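Matching sites in mandelate racemase/muconate lactonizing protein from Geobacillus sp., a protein that probably dehydrates D-galacturonate to 5-keto-4-deoxy-D-galacturonate, as a magnesium-binding member of the enolase superfamily (PDB 3P3B (chain A, 1.65 Å), residues Lys168-Arg173 and Asp207-Tyr212), and in its relative mandelate racemase/muconate lactonizing protein from Paenibacillus sp. (PDB 3QPE (chain B, 1.80 Å), residues Lys168-Arg173 and Asp207-Tyr212). Both blocks share one frame: the second was fitted to the first on N, CA, C and O of the twelve residues, RMSD 0.09 Å. Numbering follows each deposited sequence.

Structure 1 (3P3B). With MG (magnesium ion), chain C; TAR (D(-)-tartaric acid), chain D.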
# COMPACT_ATOMS: atom_id res chain seq x y z
N LYS A 168 3.36 20.39 -12.45
CA LYS A 168 3.55 19.49 -11.33
C LYS A 168 5.04 19.22 -11.21
O LYS A 168 5.68 18.72 -12.14
CB LYS A 168 2.75 18.18 -11.47
CG LYS A 168 2.86 17.29 -10.21
CD LYS A 168 1.78 16.20 -10.14
CE LYS A 168 2.24 14.90 -10.84
NZ LYS A 168 1.10 13.93 -11.00
N ILE A 169 5.57 19.55 -10.04
CA ILE A 169 6.99 19.50 -9.78
C ILE A 169 7.35 18.30 -8.90
O ILE A 169 6.82 18.15 -7.79
CB ILE A 169 7.41 20.80 -9.05
CG1 ILE A 169 6.95 22.01 -9.87
CG2 ILE A 169 8.89 20.82 -8.76
CD1 ILE A 169 7.08 23.35 -9.13
N LYS A 170 8.23 17.43 -9.39
CA LYS A 170 8.74 16.35 -8.55
C LYS A 170 9.57 16.91 -7.39
O LYS A 170 10.47 17.72 -7.61
CB LYS A 170 9.58 15.35 -9.37
CG LYS A 170 8.77 14.47 -10.37
CD LYS A 170 7.81 13.57 -9.61
CE LYS A 170 6.91 12.72 -10.51
NZ LYS A 170 5.67 13.45 -10.86
N VAL A 171 9.26 16.49 -6.17
CA VAL A 171 10.08 16.85 -5.01
C VAL A 171 10.48 15.58 -4.30
O VAL A 171 10.17 14.49 -4.76
CB VAL A 171 9.34 17.77 -4.02
CG1 VAL A 171 9.08 19.11 -4.66
CG2 VAL A 171 8.00 17.11 -3.59
N GLY A 172 11.15 15.71 -3.17
CA GLY A 172 11.64 14.53 -2.47
C GLY A 172 13.06 14.13 -2.79
O GLY A 172 13.44 12.97 -2.61
N ARG A 173 13.86 15.11 -3.21
CA ARG A 173 15.25 14.87 -3.62
C ARG A 173 16.07 14.23 -2.49
O ARG A 173 16.92 13.37 -2.74
CB ARG A 173 15.88 16.18 -4.09
CG ARG A 173 15.41 16.62 -5.47
CD ARG A 173 15.84 18.06 -5.79
NE ARG A 173 15.51 18.41 -7.17
CZ ARG A 173 14.27 18.64 -7.61
NH1 ARG A 173 14.06 18.93 -8.89
NH2 ARG A 173 13.24 18.56 -6.78
N ASP A 207 4.86 16.66 -6.09
CA ASP A 207 4.69 15.21 -6.01
C ASP A 207 5.96 14.61 -5.43
O ASP A 207 7.03 14.69 -6.04
CB ASP A 207 4.39 14.66 -7.43
CG ASP A 207 4.13 13.16 -7.46
OD1 ASP A 207 4.38 12.45 -6.45
OD2 ASP A 207 3.70 12.68 -8.54
N ALA A 208 5.85 14.05 -4.23
CA ALA A 208 7.01 13.56 -3.51
C ALA A 208 7.34 12.11 -3.80
O ALA A 208 8.39 11.61 -3.37
CB ALA A 208 6.82 13.76 -1.98
N ASN A 209 6.46 11.42 -4.53
CA ASN A 209 6.60 9.97 -4.74
C ASN A 209 6.96 9.21 -3.46
O ASN A 209 7.86 8.37 -3.45
CB ASN A 209 7.56 9.67 -5.90
CG ASN A 209 6.98 10.12 -7.22
OD1 ASN A 209 7.30 11.20 -7.72
ND2 ASN A 209 6.11 9.29 -7.80
N ASN A 210 6.23 9.55 -2.39
CA ASN A 210 6.31 8.92 -1.08
C ASN A 210 7.61 9.10 -0.30
O ASN A 210 7.81 8.42 0.70
CB ASN A 210 5.92 7.44 -1.16
CG ASN A 210 4.43 7.26 -1.40
OD1 ASN A 210 3.63 8.15 -1.11
ND2 ASN A 210 4.04 6.09 -1.93
N ALA A 211 8.45 10.03 -0.74
CA ALA A 211 9.81 10.20 -0.19
C ALA A 211 9.84 11.02 1.10
O ALA A 211 10.88 11.08 1.75
CB ALA A 211 10.74 10.84 -1.22
N TYR A 212 8.72 11.63 1.48
CA TYR A 212 8.70 12.42 2.72
C TYR A 212 8.17 11.61 3.90
O TYR A 212 7.71 10.48 3.74
CB TYR A 212 7.85 13.69 2.56
CG TYR A 212 8.42 14.82 1.69
CD1 TYR A 212 9.78 14.89 1.34
CD2 TYR A 212 7.58 15.81 1.21
CE1 TYR A 212 10.27 15.96 0.56
CE2 TYR A 212 8.05 16.83 0.43
CZ TYR A 212 9.38 16.92 0.11
OH TYR A 212 9.77 17.98 -0.67
MG MG C . 2.39 11.01 -8.85
O1 TAR D . 2.72 10.76 -12.94
O11 TAR D . 2.14 11.37 -10.93
C1 TAR D . 2.94 10.81 -11.71
C2 TAR D . 4.21 10.20 -11.17
O2 TAR D . 4.05 9.65 -9.84
C3 TAR D . 4.77 9.09 -12.05
O3 TAR D . 3.90 7.95 -12.06
C4 TAR D . 6.14 8.65 -11.58
O4 TAR D . 7.07 9.50 -11.65
O41 TAR D . 6.26 7.48 -11.14
O HOH W 1 9.40 12.68 -6.78
O HOH W 2 3.02 10.21 -6.94

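Structure 2 (3QPE). With MG (magnesium ion), chain E; DGU (D-galacturonic acid), chain F.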
# COMPACT_ATOMS: atom_id res chain seq x y z
N LYS B 168 3.36 20.43 -12.45
CA LYS B 168 3.57 19.53 -11.33
C LYS B 168 5.05 19.21 -11.17
O LYS B 168 5.70 18.72 -12.10
CB LYS B 168 2.76 18.24 -11.46
CG LYS B 168 2.88 17.33 -10.24
CD LYS B 168 1.78 16.27 -10.21
CE LYS B 168 2.18 15.00 -10.95
NZ LYS B 168 0.93 14.13 -11.07
N ILE B 169 5.57 19.49 -9.99
CA ILE B 169 7.00 19.44 -9.76
C ILE B 169 7.36 18.24 -8.88
O ILE B 169 6.81 18.07 -7.80
CB ILE B 169 7.42 20.72 -9.02
CG1 ILE B 169 6.86 21.95 -9.72
CG2 ILE B 169 8.92 20.76 -8.85
CD1 ILE B 169 7.28 23.26 -9.07
N LYS B 170 8.29 17.41 -9.34
CA LYS B 170 8.78 16.32 -8.51
C LYS B 170 9.61 16.87 -7.35
O LYS B 170 10.51 17.67 -7.58
CB LYS B 170 9.63 15.37 -9.34
CG LYS B 170 8.84 14.65 -10.42
CD LYS B 170 7.84 13.66 -9.79
CE LYS B 170 7.20 12.76 -10.86
NZ LYS B 170 5.71 12.96 -10.91
N VAL B 171 9.28 16.47 -6.13
CA VAL B 171 10.07 16.81 -4.95
C VAL B 171 10.45 15.52 -4.24
O VAL B 171 10.12 14.43 -4.72
CB VAL B 171 9.30 17.74 -4.02
CG1 VAL B 171 8.95 19.02 -4.75
CG2 VAL B 171 8.00 17.05 -3.53
N GLY B 172 11.16 15.62 -3.12
CA GLY B 172 11.66 14.44 -2.45
C GLY B 172 13.11 14.12 -2.76
O GLY B 172 13.58 13.01 -2.51
N ARG B 173 13.83 15.09 -3.31
CA ARG B 173 15.26 14.89 -3.59
C ARG B 173 16.07 14.27 -2.44
O ARG B 173 16.95 13.43 -2.67
CB ARG B 173 15.90 16.19 -4.09
CG ARG B 173 15.46 16.58 -5.48
CD ARG B 173 15.86 18.02 -5.80
NE ARG B 173 15.50 18.40 -7.17
CZ ARG B 173 14.26 18.65 -7.58
NH1 ARG B 173 14.03 18.97 -8.85
NH2 ARG B 173 13.24 18.55 -6.72
N ASP B 207 4.85 16.67 -6.06
CA ASP B 207 4.66 15.22 -6.00
C ASP B 207 5.91 14.58 -5.43
O ASP B 207 6.97 14.60 -6.05
CB ASP B 207 4.30 14.67 -7.40
CG ASP B 207 4.15 13.16 -7.42
OD1 ASP B 207 4.37 12.51 -6.38
OD2 ASP B 207 3.86 12.61 -8.51
N ALA B 208 5.78 14.02 -4.24
CA ALA B 208 6.94 13.53 -3.51
C ALA B 208 7.28 12.09 -3.82
O ALA B 208 8.34 11.60 -3.43
CB ALA B 208 6.74 13.72 -1.99
N ASN B 209 6.40 11.40 -4.53
CA ASN B 209 6.57 9.96 -4.74
C ASN B 209 6.96 9.26 -3.44
O ASN B 209 7.85 8.41 -3.40
CB ASN B 209 7.56 9.65 -5.87
CG ASN B 209 7.01 10.04 -7.23
OD1 ASN B 209 7.37 11.08 -7.77
ND2 ASN B 209 6.13 9.21 -7.79
N ASN B 210 6.26 9.65 -2.37
CA ASN B 210 6.31 8.97 -1.09
C ASN B 210 7.63 9.15 -0.37
O ASN B 210 7.90 8.49 0.64
CB ASN B 210 5.97 7.49 -1.26
CG ASN B 210 4.49 7.26 -1.52
OD1 ASN B 210 3.66 8.09 -1.18
ND2 ASN B 210 4.15 6.13 -2.13
N ALA B 211 8.44 10.08 -0.87
CA ALA B 211 9.77 10.31 -0.31
C ALA B 211 9.81 11.10 1.00
O ALA B 211 10.86 11.16 1.62
CB ALA B 211 10.66 11.00 -1.37
N TYR B 212 8.70 11.68 1.43
CA TYR B 212 8.69 12.45 2.68
C TYR B 212 8.21 11.61 3.87
O TYR B 212 7.81 10.46 3.70
CB TYR B 212 7.79 13.70 2.57
CG TYR B 212 8.32 14.80 1.69
CD1 TYR B 212 9.67 14.87 1.37
CD2 TYR B 212 7.48 15.80 1.20
CE1 TYR B 212 10.16 15.88 0.57
CE2 TYR B 212 7.96 16.81 0.40
CZ TYR B 212 9.31 16.85 0.10
OH TYR B 212 9.83 17.85 -0.70
MG MG E . 2.44 10.93 -8.75
O1 DGU F . 5.81 5.41 -13.60
O2 DGU F . 7.69 6.72 -11.95
O5 DGU F . 4.10 9.69 -9.89
O6B DGU F . 2.19 11.46 -10.88
C1 DGU F . 5.56 6.51 -13.08
C2 DGU F . 6.67 7.48 -12.62
C3 DGU F . 6.15 8.59 -11.69
C4 DGU F . 4.86 9.29 -12.19
C5 DGU F . 4.26 10.29 -11.19
C6 DGU F . 2.96 10.94 -11.71
O3 DGU F . 7.17 9.58 -11.52
O4 DGU F . 3.86 8.31 -12.45
O6A DGU F . 2.78 10.90 -12.95
O HOH W 3 9.46 12.75 -6.87
O HOH W 4 3.22 10.08 -6.88

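Structure 1 (3P3B)
Lys170 and Asp207 lie side by side, and NZ of Lys170 meets OD2 of Asp207 at 3.1 Å in a salt bridge from above the carboxylate plane. Asp207 OD2 also binds magnesium, at 2.1 Å; tartrate O11 and O2, a water, Glu233 and Glu263 complete the shell. Lys168 crosses Asp207, Lys168 NZ donating to tartrate O11 at 2.8 Å while also engaging Glu233 and Tyr131. Asn209 ND2 donates to tartrate O2 at 2.9 Å, and Asn209 OD1 lies 3.1 Å from Lys170 CD. With CG anti to the backbone N (chi1 -177°), the Asp207 carboxylate sits beside the loop, where OD1 accepts from Asn209 N in an Asx turn that helps fix it. Behind, Val171 N donates a hydrogen bond to Asp207 O where parallel strands 167-170 and 204-207 of the TIM barrel end, at the metal site.

Structure 2 (3QPE)
Lys170 runs beside Asp207, with NZ of Lys170 3.1 Å from OD2 of Asp207 in a salt bridge from above the carboxylate plane. Magnesium is bound by Asp207 OD2 at 2.2 Å, together with galacturonate O5 and O6B, a water, Glu233 and Glu263. Crossing Asp207, Lys168 brings NZ to galacturonate O6B at 3.0 Å in a hydrogen bond; this ammonium also engages Glu233 and Tyr131. Asn209 ND2 donates to galacturonate O5 at 3.0 Å, while Asn209 OD1 sits 3.3 Å from Lys170 CD. The Asp207 carboxylate, held with CG anti to the backbone N (chi1 177°), accepts from Asn209 N through OD1; this Asx turn limits its rotation. Further back, Val171 N donates a hydrogen bond to Asp207 O. Lys168 thus bonds O6B directly, while Asp207 holds the same oxygen through magnesium.

Structure 1 against structure 2
The sharpest difference is the bound group: open-chain D-galacturonate occupies the site in structure 2, where structure 1 holds the shorter tartrate, probably from the crystallisation liquor. Magnesium is present in both, and each acid chelates it through one carboxylate oxygen and the adjoining hydroxyl, O11 and O2 of tartrate or O6B and O5 of galacturonate. The side chains round the ligand keep their place within the error: Lys168(A), Lys170(A), Asp207(A) and Asn209(A) match Lys168(B), Lys170(B), Asp207(B) and Asn209(B), and the magnesium-bound water is retained. The Lys170-Asp207 salt bridge survives too. The ligand-facing bonds correspond: Lys168(A) NZ donates to tartrate O11 and Lys168(B) NZ to galacturonate O6B, Asn209(A) ND2 to tartrate O2 and Asn209(B) ND2 to galacturonate O5. The four tartrate carbons overlay C6 to C3 of galacturonate. Lys170(A) CE and Lys170(B) CE face an oxygen at the same position, a carboxylate oxygen (O4) in tartrate and a hydroxyl (O3) in galacturonate. The difference begins here: tartrate ends in its second carboxylate, while galacturonate continues from C3 through C2 to C1.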